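Local atomic coordinates of fructosyl amine: oxygen oxidoreductase (Aspergillus fumigatus, PDB entry 3DJD), a protein that binds FAD and, as a fructosamine oxidase of the MSOX/MTOX family, probably uses oxygen to oxidise the C-N bond of fructosyl amines. Residues Arg28-Val33 with Leu376-Met381; Ala100-Gly105 with Asn259-Phe264; Ile305-Glu310 with Glu426-Gln431. All blocks are in the same frame, centred on the assembly; numbering follows the deposited sequence.

Contact 1 (Arg28-Val33 with Leu376-Met381); sequences RGYTNV and LIVDAM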
ATOM      1  N   ARG A  28       4.573  22.174   7.518  1.00  9.65           N
ATOM      2  CA  ARG A  28       4.621  23.404   6.707  1.00 11.06           C
ATOM      3  C   ARG A  28       3.842  24.556   7.332  1.00 11.10           C
ATOM      4  O   ARG A  28       3.757  25.648   6.766  1.00 12.11           O
ATOM      5  CB  ARG A  28       4.153  23.102   5.291  1.00 10.38           C
ATOM      6  CG  ARG A  28       5.167  22.192   4.583  1.00 13.49           C
ATOM      7  CD  ARG A  28       4.711  21.499   3.337  1.00 13.99           C
ATOM      8  NE  ARG A  28       4.414  22.401   2.213  1.00 14.07           N
ATOM      9  CZ  ARG A  28       4.419  22.026   0.928  1.00 13.82           C
ATOM     10  NH1 ARG A  28       4.769  20.800   0.576  1.00 13.26           N
ATOM     11  NH2 ARG A  28       4.082  22.895  -0.018  1.00 15.70           N
ATOM     12  N   GLY A  29       3.286  24.287   8.501  1.00  8.89           N
ATOM     13  CA  GLY A  29       2.787  25.330   9.407  1.00  9.69           C
ATOM     14  C   GLY A  29       1.279  25.511   9.468  1.00  9.85           C
ATOM     15  O   GLY A  29       0.798  26.435  10.120  1.00 10.27           O
ATOM     16  N   TYR A  30       0.525  24.636   8.810  1.00  9.40           N
ATOM     17  CA  TYR A  30      -0.943  24.646   8.916  1.00  8.37           C
ATOM     18  C   TYR A  30      -1.397  24.242  10.309  1.00  8.91           C
ATOM     19  O   TYR A  30      -0.827  23.311  10.885  1.00  8.57           O
ATOM     20  CB  TYR A  30      -1.583  23.769   7.846  1.00  9.12           C
ATOM     21  CG  TYR A  30      -1.407  24.351   6.455  1.00  7.50           C
ATOM     22  CD1 TYR A  30      -2.355  25.242   5.940  1.00  8.04           C
ATOM     23  CD2 TYR A  30      -0.265  24.059   5.683  1.00  8.96           C
ATOM     24  CE1 TYR A  30      -2.207  25.799   4.637  1.00 10.38           C
ATOM     25  CE2 TYR A  30      -0.102  24.605   4.373  1.00 10.30           C
ATOM     26  CZ  TYR A  30      -1.084  25.483   3.885  1.00 10.36           C
ATOM     27  OH  TYR A  30      -0.963  26.053   2.627  1.00 10.72           O
ATOM     28  N   THR A  31      -2.401  24.947  10.830  1.00  8.21           N
ATOM     29  CA  THR A  31      -2.801  24.849  12.238  1.00  9.67           C
ATOM     30  C   THR A  31      -4.244  24.383  12.463  1.00 10.26           C
ATOM     31  O   THR A  31      -4.679  24.249  13.616  1.00 11.07           O
ATOM     32  CB  THR A  31      -2.595  26.197  12.985  1.00  8.85           C
ATOM     33  OG1 THR A  31      -3.326  27.253  12.335  1.00 10.05           O
ATOM     34  CG2 THR A  31      -1.086  26.518  13.083  1.00  9.92           C
ATOM     35  N   ASN A  32      -5.001  24.194  11.388  1.00 10.29           N
ATOM     36  CA  ASN A  32      -6.395  23.855  11.522  1.00 10.92           C
ATOM     37  C   ASN A  32      -6.767  22.674  10.620  1.00 10.10           C
ATOM     38  O   ASN A  32      -7.631  22.790   9.776  1.00 10.81           O
ATOM     39  CB  ASN A  32      -7.265  25.102  11.290  1.00 11.47           C
ATOM     40  CG  ASN A  32      -8.724  24.900  11.693  1.00 16.68           C
ATOM     41  OD1 ASN A  32      -9.056  23.993  12.452  1.00 18.49           O
ATOM     42  ND2 ASN A  32      -9.604  25.739  11.153  1.00 18.93           N
ATOM     43  N   VAL A  33      -6.089  21.537  10.823  1.00  9.31           N
ATOM     44  CA  VAL A  33      -6.282  20.335   9.984  1.00  8.46           C
ATOM     45  C   VAL A  33      -7.028  19.280  10.783  1.00  8.51           C
ATOM     46  O   VAL A  33      -6.692  19.053  11.944  1.00  9.51           O
ATOM     47  CB  VAL A  33      -4.909  19.728   9.590  1.00  8.17           C
ATOM     48  CG1 VAL A  33      -5.097  18.571   8.616  1.00  6.18           C
ATOM     49  CG2 VAL A  33      -3.992  20.832   8.966  1.00  8.67           C
ATOM     50  N   LEU A 376       3.938  16.300  -1.773  1.00 10.40           N
ATOM     51  CA  LEU A 376       3.466  16.444  -3.143  1.00 10.85           C
ATOM     52  C   LEU A 376       1.968  16.755  -3.136  1.00 10.19           C
ATOM     53  O   LEU A 376       1.474  17.549  -3.947  1.00  9.69           O
ATOM     54  CB  LEU A 376       3.759  15.143  -3.900  1.00 10.66           C
ATOM     55  CG  LEU A 376       3.388  15.107  -5.392  1.00 11.74           C
ATOM     56  CD1 LEU A 376       4.037  16.236  -6.191  1.00 14.68           C
ATOM     57  CD2 LEU A 376       3.749  13.736  -5.996  1.00 12.57           C
ATOM     58  N   ILE A 377       1.236  16.117  -2.224  1.00  9.05           N
ATOM     59  CA  ILE A 377      -0.209  16.366  -2.109  1.00  8.66           C
ATOM     60  C   ILE A 377      -0.475  17.809  -1.678  1.00  8.32           C
ATOM     61  O   ILE A 377      -1.384  18.497  -2.212  1.00  7.89           O
ATOM     62  CB  ILE A 377      -0.863  15.298  -1.170  1.00  8.69           C
ATOM     63  CG1 ILE A 377      -0.734  13.926  -1.832  1.00  7.33           C
ATOM     64  CG2 ILE A 377      -2.347  15.646  -0.813  1.00  8.58           C
ATOM     65  CD1 ILE A 377      -1.078  12.714  -0.948  1.00  9.71           C
ATOM     66  N   VAL A 378       0.303  18.275  -0.705  1.00  8.75           N
ATOM     67  CA  VAL A 378       0.208  19.679  -0.260  1.00  9.12           C
ATOM     68  C   VAL A 378       0.595  20.608  -1.430  1.00  9.48           C
ATOM     69  O   VAL A 378      -0.081  21.602  -1.683  1.00  8.88           O
ATOM     70  CB  VAL A 378       1.037  19.942   1.002  1.00  8.97           C
ATOM     71  CG1 VAL A 378       0.978  21.419   1.407  1.00  8.93           C
ATOM     72  CG2 VAL A 378       0.517  19.078   2.176  1.00  8.10           C
ATOM     73  N   ASP A 379       1.663  20.254  -2.152  1.00 10.60           N
ATOM     74  CA  ASP A 379       2.071  21.039  -3.321  1.00 10.00           C
ATOM     75  C   ASP A 379       0.929  21.144  -4.325  1.00 10.95           C
ATOM     76  O   ASP A 379       0.732  22.194  -4.948  1.00 11.57           O
ATOM     77  CB  ASP A 379       3.284  20.409  -3.997  1.00 10.85           C
ATOM     78  CG  ASP A 379       4.596  20.740  -3.294  1.00 12.48           C
ATOM     79  OD1 ASP A 379       4.637  21.568  -2.343  1.00 13.48           O
ATOM     80  OD2 ASP A 379       5.610  20.139  -3.721  1.00 14.61           O
ATOM     81  N   ALA A 380       0.205  20.040  -4.520  1.00 10.74           N
ATOM     82  CA  ALA A 380      -0.972  20.036  -5.392  1.00 11.11           C
ATOM     83  C   ALA A 380      -2.011  21.046  -4.907  1.00 11.31           C
ATOM     84  O   ALA A 380      -2.529  21.846  -5.701  1.00 11.37           O
ATOM     85  CB  ALA A 380      -1.583  18.623  -5.489  1.00 11.62           C
HETATM   86  N   MSE A 381      -2.320  21.029  -3.612  1.00 10.95           N
HETATM   87  CA  MSE A 381      -3.284  21.990  -3.056  1.00 11.33           C
HETATM   88  C   MSE A 381      -2.842  23.440  -3.318  1.00 11.42           C
HETATM   89  O   MSE A 381      -3.653  24.289  -3.744  1.00 11.27           O
HETATM   90  CB  MSE A 381      -3.520  21.720  -1.564  1.00 11.39           C
HETATM   91  CG  MSE A 381      -4.654  22.514  -1.013  1.00 12.45           C
HETATM   92 SE   MSE A 381      -3.940  24.206  -0.310  1.00 22.99          SE
HETATM   93  CE  MSE A 381      -3.182  23.426   1.355  1.00 14.02           C
TER

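Contact 2 (Ala100-Gly105 with Asn259-Phe264); sequences ACSQEG and NIERGF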
ATOM      1  N   ALA A 100      12.601 -13.678 -10.772  1.00 18.93           N
ATOM      2  CA  ALA A 100      11.513 -14.162 -11.633  1.00 20.46           C
ATOM      3  C   ALA A 100      11.824 -15.576 -12.098  1.00 22.67           C
ATOM      4  O   ALA A 100      12.908 -16.102 -11.826  1.00 21.89           O
ATOM      5  CB  ALA A 100      11.334 -13.256 -12.832  1.00 20.51           C
ATOM      6  N   CYS A 101      10.861 -16.175 -12.799  1.00 25.29           N
ATOM      7  CA  CYS A 101      10.953 -17.584 -13.228  1.00 28.44           C
ATOM      8  C   CYS A 101      10.908 -17.761 -14.749  1.00 29.76           C
ATOM      9  O   CYS A 101      11.237 -18.832 -15.261  1.00 31.09           O
ATOM     10  CB  CYS A 101       9.823 -18.390 -12.607  1.00 28.56           C
ATOM     11  SG  CYS A 101      10.027 -18.657 -10.858  1.00 32.01           S
ATOM     12  N   SER A 102      10.480 -16.716 -15.447  1.00 30.91           N
ATOM     13  CA  SER A 102      10.285 -16.740 -16.891  1.00 32.58           C
ATOM     14  C   SER A 102      10.920 -15.486 -17.468  1.00 33.35           C
ATOM     15  O   SER A 102      11.162 -14.524 -16.742  1.00 33.38           O
ATOM     16  CB  SER A 102       8.787 -16.765 -17.223  1.00 32.56           C
ATOM     17  OG  SER A 102       8.187 -15.492 -16.996  1.00 33.12           O
ATOM     18  N   GLN A 103      11.189 -15.488 -18.768  1.00 34.87           N
ATOM     19  CA  GLN A 103      11.819 -14.320 -19.401  1.00 36.25           C
ATOM     20  C   GLN A 103      10.910 -13.085 -19.358  1.00 36.98           C
ATOM     21  O   GLN A 103      11.381 -11.967 -19.144  1.00 36.86           O
ATOM     22  CB  GLN A 103      12.258 -14.629 -20.843  1.00 36.58           C
ATOM     23  CG  GLN A 103      13.100 -13.526 -21.491  1.00 37.58           C
ATOM     24  CD  GLN A 103      14.420 -13.254 -20.758  1.00 40.10           C
ATOM     25  OE1 GLN A 103      15.189 -14.174 -20.454  1.00 41.70           O
ATOM     26  NE2 GLN A 103      14.693 -11.981 -20.489  1.00 41.00           N
ATOM     27  N   GLU A 104       9.611 -13.305 -19.558  1.00 37.70           N
ATOM     28  CA  GLU A 104       8.610 -12.252 -19.426  1.00 38.93           C
ATOM     29  C   GLU A 104       8.684 -11.588 -18.044  1.00 38.65           C
ATOM     30  O   GLU A 104       8.676 -10.361 -17.944  1.00 38.40           O
ATOM     31  CB  GLU A 104       7.208 -12.813 -19.682  1.00 38.74           C
ATOM     32  CG  GLU A 104       6.125 -11.741 -19.799  1.00 40.52           C
ATOM     33  CD  GLU A 104       4.772 -12.275 -20.266  1.00 41.11           C
ATOM     34  OE1 GLU A 104       4.693 -13.451 -20.708  1.00 43.78           O
ATOM     35  OE2 GLU A 104       3.784 -11.501 -20.196  1.00 44.29           O
ATOM     36  N   GLY A 105       8.766 -12.409 -16.995  1.00 39.11           N
ATOM     37  CA  GLY A 105       8.896 -11.915 -15.623  1.00 39.39           C
ATOM     38  C   GLY A 105      10.220 -11.207 -15.406  1.00 40.05           C
ATOM     39  O   GLY A 105      10.269 -10.131 -14.814  1.00 39.14           O
ATOM     40  N   ASN A 259       9.993 -12.666  -5.570  1.00 14.16           N
ATOM     41  CA  ASN A 259       9.904 -13.199  -6.922  1.00 14.73           C
ATOM     42  C   ASN A 259       8.596 -12.690  -7.525  1.00 14.94           C
ATOM     43  O   ASN A 259       7.508 -12.990  -6.998  1.00 13.99           O
ATOM     44  CB  ASN A 259       9.941 -14.723  -6.897  1.00 15.78           C
ATOM     45  CG  ASN A 259       9.872 -15.325  -8.293  1.00 16.34           C
ATOM     46  OD1 ASN A 259       8.990 -14.979  -9.078  1.00 15.85           O
ATOM     47  ND2 ASN A 259      10.811 -16.211  -8.608  1.00 18.10           N
ATOM     48  N   ILE A 260       8.726 -11.915  -8.610  1.00 14.80           N
ATOM     49  CA  ILE A 260       7.605 -11.237  -9.279  1.00 16.38           C
ATOM     50  C   ILE A 260       6.478 -12.191  -9.734  1.00 16.39           C
ATOM     51  O   ILE A 260       5.349 -11.751  -9.951  1.00 15.34           O
ATOM     52  CB  ILE A 260       8.127 -10.361 -10.477  1.00 16.36           C
ATOM     53  CG1 ILE A 260       7.114  -9.272 -10.885  1.00 17.82           C
ATOM     54  CG2 ILE A 260       8.564 -11.219 -11.651  1.00 17.96           C
ATOM     55  CD1 ILE A 260       7.565  -8.431 -12.065  1.00 18.37           C
ATOM     56  N   GLU A 261       6.797 -13.481  -9.872  1.00 16.69           N
ATOM     57  CA  GLU A 261       5.825 -14.488 -10.327  1.00 17.85           C
ATOM     58  C   GLU A 261       5.408 -15.478  -9.245  1.00 17.33           C
ATOM     59  O   GLU A 261       4.689 -16.442  -9.527  1.00 17.94           O
ATOM     60  CB  GLU A 261       6.388 -15.242 -11.543  1.00 17.57           C
ATOM     61  CG  GLU A 261       6.737 -14.307 -12.682  1.00 19.43           C
ATOM     62  CD  GLU A 261       7.325 -15.032 -13.891  1.00 20.26           C
ATOM     63  OE1 GLU A 261       8.550 -15.026 -14.024  1.00 22.05           O
ATOM     64  OE2 GLU A 261       6.561 -15.599 -14.703  1.00 24.49           O
ATOM     65  N   ARG A 262       5.850 -15.245  -8.003  1.00 15.41           N
ATOM     66  CA  ARG A 262       5.586 -16.165  -6.925  1.00 14.73           C
ATOM     67  C   ARG A 262       5.109 -15.441  -5.663  1.00 13.53           C
ATOM     68  O   ARG A 262       4.108 -15.809  -5.065  1.00 13.31           O
ATOM     69  CB  ARG A 262       6.857 -16.970  -6.601  1.00 15.44           C
ATOM     70  CG  ARG A 262       7.405 -17.812  -7.767  1.00 17.80           C
ATOM     71  CD  ARG A 262       6.560 -19.078  -7.950  1.00 23.31           C
ATOM     72  NE  ARG A 262       7.152 -19.981  -8.939  1.00 27.18           N
ATOM     73  CZ  ARG A 262       6.917 -19.931 -10.248  1.00 29.04           C
ATOM     74  NH1 ARG A 262       6.101 -19.013 -10.758  1.00 30.32           N
ATOM     75  NH2 ARG A 262       7.508 -20.807 -11.056  1.00 30.34           N
ATOM     76  N   GLY A 263       5.861 -14.436  -5.234  1.00 12.74           N
ATOM     77  CA  GLY A 263       5.563 -13.821  -3.936  1.00 11.39           C
ATOM     78  C   GLY A 263       6.801 -13.338  -3.218  1.00 10.89           C
ATOM     79  O   GLY A 263       7.894 -13.312  -3.782  1.00 10.04           O
ATOM     80  N   PHE A 264       6.607 -12.925  -1.967  1.00 11.04           N
ATOM     81  CA  PHE A 264       7.715 -12.377  -1.188  1.00 10.94           C
ATOM     82  C   PHE A 264       7.488 -12.543   0.290  1.00 10.92           C
ATOM     83  O   PHE A 264       6.358 -12.777   0.719  1.00 12.07           O
ATOM     84  CB  PHE A 264       7.972 -10.907  -1.544  1.00 10.79           C
ATOM     85  CG  PHE A 264       6.776  -9.999  -1.369  1.00 12.64           C
ATOM     86  CD1 PHE A 264       6.630  -9.249  -0.209  1.00 12.59           C
ATOM     87  CD2 PHE A 264       5.841  -9.840  -2.391  1.00 13.18           C
ATOM     88  CE1 PHE A 264       5.554  -8.366  -0.060  1.00 12.16           C
ATOM     89  CE2 PHE A 264       4.748  -8.986  -2.249  1.00 15.02           C
ATOM     90  CZ  PHE A 264       4.611  -8.238  -1.065  1.00 13.44           C
TER

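Contact 3 (Ile305-Glu310 with Glu426-Gln431); sequences IPKEAE and EWTNVQ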
ATOM      1  N   ILE A 305      -8.121 -15.082   3.619  1.00 13.79           N
ATOM      2  CA  ILE A 305      -7.788 -14.972   2.194  1.00 13.98           C
ATOM      3  C   ILE A 305      -8.439 -16.134   1.409  1.00 14.99           C
ATOM      4  O   ILE A 305      -8.805 -17.152   2.021  1.00 15.33           O
ATOM      5  CB  ILE A 305      -6.259 -14.941   1.932  1.00 14.44           C
ATOM      6  CG1 ILE A 305      -5.606 -16.258   2.396  1.00 14.05           C
ATOM      7  CG2 ILE A 305      -5.613 -13.676   2.603  1.00 11.18           C
ATOM      8  CD1 ILE A 305      -4.114 -16.351   2.147  1.00 13.98           C
ATOM      9  N   PRO A 306      -8.612 -15.972   0.086  1.00 15.13           N
ATOM     10  CA  PRO A 306      -9.114 -17.116  -0.712  1.00 15.39           C
ATOM     11  C   PRO A 306      -8.216 -18.347  -0.577  1.00 15.89           C
ATOM     12  O   PRO A 306      -6.990 -18.221  -0.390  1.00 15.58           O
ATOM     13  CB  PRO A 306      -9.096 -16.586  -2.151  1.00 15.08           C
ATOM     14  CG  PRO A 306      -9.265 -15.097  -1.995  1.00 14.25           C
ATOM     15  CD  PRO A 306      -8.426 -14.775  -0.756  1.00 15.23           C
ATOM     16  N   LYS A 307      -8.822 -19.538  -0.657  1.00 17.19           N
ATOM     17  CA  LYS A 307      -8.049 -20.777  -0.561  1.00 16.39           C
ATOM     18  C   LYS A 307      -6.980 -20.876  -1.635  1.00 15.71           C
ATOM     19  O   LYS A 307      -5.894 -21.399  -1.373  1.00 16.11           O
ATOM     20  CB  LYS A 307      -8.952 -22.021  -0.556  1.00 17.99           C
ATOM     21  CG  LYS A 307      -9.691 -22.263   0.779  1.00 20.35           C
ATOM     22  CD  LYS A 307      -8.785 -22.484   2.003  1.00 25.92           C
ATOM     23  CE  LYS A 307      -8.303 -23.934   2.176  1.00 28.22           C
ATOM     24  NZ  LYS A 307      -7.521 -24.073   3.456  1.00 27.97           N
ATOM     25  N   GLU A 308      -7.256 -20.341  -2.827  1.00 15.50           N
ATOM     26  CA  GLU A 308      -6.251 -20.304  -3.902  1.00 15.42           C
ATOM     27  C   GLU A 308      -5.025 -19.492  -3.499  1.00 15.04           C
ATOM     28  O   GLU A 308      -3.912 -19.821  -3.906  1.00 14.77           O
ATOM     29  CB  GLU A 308      -6.795 -19.710  -5.197  1.00 16.21           C
ATOM     30  CG  GLU A 308      -7.873 -20.529  -5.894  1.00 19.48           C
ATOM     31  CD  GLU A 308      -9.263 -20.391  -5.279  1.00 24.34           C
ATOM     32  OE1 GLU A 308      -9.459 -19.600  -4.315  1.00 22.06           O
ATOM     33  OE2 GLU A 308     -10.171 -21.101  -5.786  1.00 23.23           O
ATOM     34  N   ALA A 309      -5.247 -18.404  -2.750  1.00 14.68           N
ATOM     35  CA  ALA A 309      -4.117 -17.604  -2.244  1.00 13.32           C
ATOM     36  C   ALA A 309      -3.278 -18.418  -1.262  1.00 13.32           C
ATOM     37  O   ALA A 309      -2.053 -18.410  -1.336  1.00 12.26           O
ATOM     38  CB  ALA A 309      -4.606 -16.271  -1.612  1.00 12.76           C
ATOM     39  N   GLU A 310      -3.928 -19.147  -0.357  1.00 13.24           N
ATOM     40  CA  GLU A 310      -3.193 -20.042   0.544  1.00 13.60           C
ATOM     41  C   GLU A 310      -2.318 -21.012  -0.254  1.00 13.72           C
ATOM     42  O   GLU A 310      -1.131 -21.203   0.043  1.00 12.96           O
ATOM     43  CB  GLU A 310      -4.158 -20.857   1.430  1.00 13.25           C
ATOM     44  CG  GLU A 310      -3.425 -21.995   2.177  1.00 16.10           C
ATOM     45  CD  GLU A 310      -4.192 -22.556   3.367  1.00 15.71           C
ATOM     46  OE1 GLU A 310      -5.398 -22.271   3.514  1.00 19.10           O
ATOM     47  OE2 GLU A 310      -3.566 -23.298   4.148  1.00 20.01           O
ATOM     48  N   GLU A 426     -14.089 -20.688  -1.576  1.00 26.34           N
ATOM     49  CA  GLU A 426     -13.664 -21.067  -0.228  1.00 25.47           C
ATOM     50  C   GLU A 426     -12.582 -20.113   0.293  1.00 23.26           C
ATOM     51  O   GLU A 426     -11.676 -19.718  -0.455  1.00 21.78           O
ATOM     52  CB  GLU A 426     -13.132 -22.504  -0.222  1.00 25.50           C
ATOM     53  CG  GLU A 426     -12.967 -23.122   1.175  1.00 28.72           C
ATOM     54  CD  GLU A 426     -12.172 -24.453   1.189  1.00 29.56           C
ATOM     55  OE1 GLU A 426     -11.915 -25.043   0.106  1.00 34.92           O
ATOM     56  OE2 GLU A 426     -11.793 -24.902   2.305  1.00 34.73           O
ATOM     57  N   TRP A 427     -12.704 -19.763   1.573  1.00 21.44           N
ATOM     58  CA  TRP A 427     -11.770 -18.861   2.268  1.00 20.62           C
ATOM     59  C   TRP A 427     -11.054 -19.630   3.361  1.00 20.25           C
ATOM     60  O   TRP A 427     -11.510 -20.692   3.783  1.00 20.54           O
ATOM     61  CB  TRP A 427     -12.543 -17.688   2.906  1.00 19.69           C
ATOM     62  CG  TRP A 427     -13.103 -16.708   1.905  1.00 19.74           C
ATOM     63  CD1 TRP A 427     -14.253 -16.843   1.180  1.00 18.39           C
ATOM     64  CD2 TRP A 427     -12.534 -15.441   1.528  1.00 19.26           C
ATOM     65  NE1 TRP A 427     -14.430 -15.750   0.364  1.00 19.67           N
ATOM     66  CE2 TRP A 427     -13.393 -14.870   0.560  1.00 19.33           C
ATOM     67  CE3 TRP A 427     -11.380 -14.733   1.919  1.00 17.90           C
ATOM     68  CZ2 TRP A 427     -13.134 -13.626  -0.040  1.00 19.65           C
ATOM     69  CZ3 TRP A 427     -11.122 -13.494   1.328  1.00 17.59           C
ATOM     70  CH2 TRP A 427     -11.994 -12.954   0.359  1.00 18.06           C
ATOM     71  N   THR A 428      -9.936 -19.092   3.842  1.00 19.41           N
ATOM     72  CA  THR A 428      -9.250 -19.644   4.999  1.00 18.88           C
ATOM     73  C   THR A 428     -10.102 -19.389   6.246  1.00 19.31           C
ATOM     74  O   THR A 428     -11.090 -18.645   6.197  1.00 19.69           O
ATOM     75  CB  THR A 428      -7.869 -18.982   5.180  1.00 19.00           C
ATOM     76  OG1 THR A 428      -8.043 -17.561   5.294  1.00 17.51           O
ATOM     77  CG2 THR A 428      -6.963 -19.300   3.993  1.00 17.38           C
ATOM     78  N   ASN A 429      -9.712 -19.996   7.364  1.00 20.15           N
ATOM     79  CA  ASN A 429     -10.445 -19.887   8.616  1.00 20.32           C
ATOM     80  C   ASN A 429      -9.464 -19.688   9.782  1.00 20.18           C
ATOM     81  O   ASN A 429      -9.485 -20.387  10.800  1.00 20.02           O
ATOM     82  CB  ASN A 429     -11.356 -21.119   8.769  1.00 21.83           C
ATOM     83  CG  ASN A 429     -12.166 -21.112  10.040  1.00 22.68           C
ATOM     84  OD1 ASN A 429     -12.835 -20.137  10.376  1.00 27.05           O
ATOM     85  ND2 ASN A 429     -12.135 -22.236  10.747  1.00 27.33           N
ATOM     86  N   VAL A 430      -8.578 -18.709   9.598  1.00 18.57           N
ATOM     87  CA  VAL A 430      -7.533 -18.391  10.553  1.00 18.41           C
ATOM     88  C   VAL A 430      -8.148 -17.545  11.669  1.00 18.74           C
ATOM     89  O   VAL A 430      -9.132 -16.818  11.455  1.00 18.68           O
ATOM     90  CB  VAL A 430      -6.336 -17.656   9.853  1.00 17.44           C
ATOM     91  CG1 VAL A 430      -5.165 -17.440  10.823  1.00 16.36           C
ATOM     92  CG2 VAL A 430      -5.871 -18.436   8.610  1.00 17.41           C
ATOM     93  N   GLN A 431      -7.577 -17.655  12.865  1.00 20.07           N
ATOM     94  CA  GLN A 431      -8.015 -16.866  14.017  1.00 21.22           C
ATOM     95  C   GLN A 431      -8.031 -15.351  13.722  1.00 20.24           C
ATOM     96  O   GLN A 431      -7.157 -14.822  13.017  1.00 19.42           O
ATOM     97  CB  GLN A 431      -7.121 -17.177  15.221  1.00 21.08           C
ATOM     98  CG  GLN A 431      -7.519 -16.457  16.485  1.00 24.51           C
ATOM     99  CD  GLN A 431      -6.596 -16.745  17.649  1.00 26.09           C
ATOM    100  OE1 GLN A 431      -5.362 -16.722  17.515  1.00 33.77           O
ATOM    101  NE2 GLN A 431      -7.184 -17.011  18.809  1.00 31.28           N
TER
HETATM  102  O   HOH W   1     -11.582 -20.855  -3.157  1.00 30.64           O

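Contact 1 (Arg28-Val33 with Leu376-Met381)
Arg28 lays its guanidinium across Val378 and turns the edge of the same flat group to Asp379. The methyl CG1 of Val378 sits over the centre of the guanidinium face, 3.5 Å from Arg28 CZ. At the edge both terminal nitrogens of Arg28 converge on Asp379 OD1, NH2 at 2.7 Å and NH1 at 3.0 Å. Because both nitrogens share OD1, this salt bridge is an end-on grip and not a two-oxygen pairing; the planes stand 65° apart. A bend at chi3 (66°) sets the Arg28 head over the valine, while Asn375 and Glu382 take further bonds from NH1 and NH2 and limit its rotation. Tyr30 adds an apolar wall: the CE methyl of selenomethionine Met381 lies 3.9 Å from Tyr30 CZ, approaching the ring obliquely, and the phenol OH is hydrogen-bonded to Glu382. Arginine offers a flat face on which a methyl can pack while its edge N-H groups bind carboxylates; tyrosine joins an apolar ring to a polar hydroxyl. Gly29, with positive phi, ends helix 16-27 in a Schellman motif; strand 9-12, this helix and strand 33-37 form the beta-alpha-beta unit of a Rossmann-type FAD-binding domain, its turn packed here against helix 373-382.

Contact 2 (Ala100-Gly105 with Asn259-Phe264)
Glu261 OE1 is gripped by two successive backbone amides, Cys101 N and Ser102 N, each 2.9 Å from it. The two donors arrive differently: Ser102 N comes on the syn side, near the carboxylate plane, whereas Cys101 N stands 38° out of that plane and makes the straighter bond, at 160°. The other oxygen is used as well, for Ser102 OG donates to Glu261 OE2 at 2.8 Å, again on the syn side. An extended chain beyond CG carries the carboxylate across to the turn, and three donors then fix its rotation; a glutamate fits because it is long enough and offers two acceptors. Ser102 OG also accepts from Gly105 N at 3.1 Å, so one hydroxyl caps the helix and holds the glutamate. The nearby helix start would probably help to stabilise the negative charge. Gly105, without a side chain, lets its CA come within 3.5 Å of Glu261 OE1. Beside this cluster Cys101 SG lies over one face of the Arg262 guanidinium, displaced toward its rim and 3.3 Å from NH2, and receives a weak bond from Asn259 ND2. The same arginine forms a salt bridge with Glu319 through NE. Ala100 CB also packs on Ile260 CG2 at 3.6 Å. Asn259 OD1 accepts from Glu261 N, forming an Asx turn, and Asn259 O takes both Arg262 N and Gly263 N. The arrangement joins an N-capped helix start, at the C-terminal end of strand 96-100, to the 256-259/263-265 hairpin with its classic beta bulge, in the large mixed sheet.

Contact 3 (Ile305-Glu310 with Glu426-Gln431)
Ile305 and Thr428 join segments 305-310 and 426-431 beside a single antiparallel beta bridge that ties the start of helix 307-320 to the C-terminal loop. Thr428 N donates to Ile305 O at 2.9 Å. On the other side of the Pro306-Trp427 pair, which is the non-hydrogen-bonded pair between these two bonds, Lys307 N donates to Glu426 O at 2.9 Å. Ile305 N adds a side-chain bond to Thr428 OG1. Proline, at the N-cap position, suits its place in the bridge because no N-H is needed across that pair, and its ring becomes an apolar partner: Pro306 CG lies over the six-membered ring of Trp427, 4.3 Å from the centroid and 17° off the normal, a CH-pi contact. The two side chains run alongside each other, pointing the same way.

Further out, Lys307 folds back through bends at chi2 and chi3, pressing its CG against Glu426 CD at 3.3 Å. That folding brings its ammonium to Glu310, and Arg314 holds the other oxygen of that carboxylate. Gln304 OE1 bonds to Thr428 OG1 and helps to position it, while Lys302 makes a cation-pi contact with the indole and Phe421 also meets it. Ile305 and Pro306 rest on Thr237 of strand 232-242. At the solvent side a water donates to Glu308 OE1 and accepts from Glu426 N, which lies 3.0 Å from the water oxygen.

Overall arrangement
From the N terminus, the turn after helix 16-27 opens contact 1, which closes only at helix 373-382, some 340 residues later, and so encloses both segments of contact 2. There the end of strand 96-100 and the start of helix 103-108 meet the connection between strands 256-259 and 263-265. Contact 3 follows in series: it opens at 305-310, before contact 1 has closed, and ends at 426-431, so contacts 1 and 3 cross. Contact 1 binds elements around the Rossmann-type sheet; contacts 2 and 3, their centres about 23 Å apart, belong to the region of the large mixed sheet, across the chain's centre from contact 1.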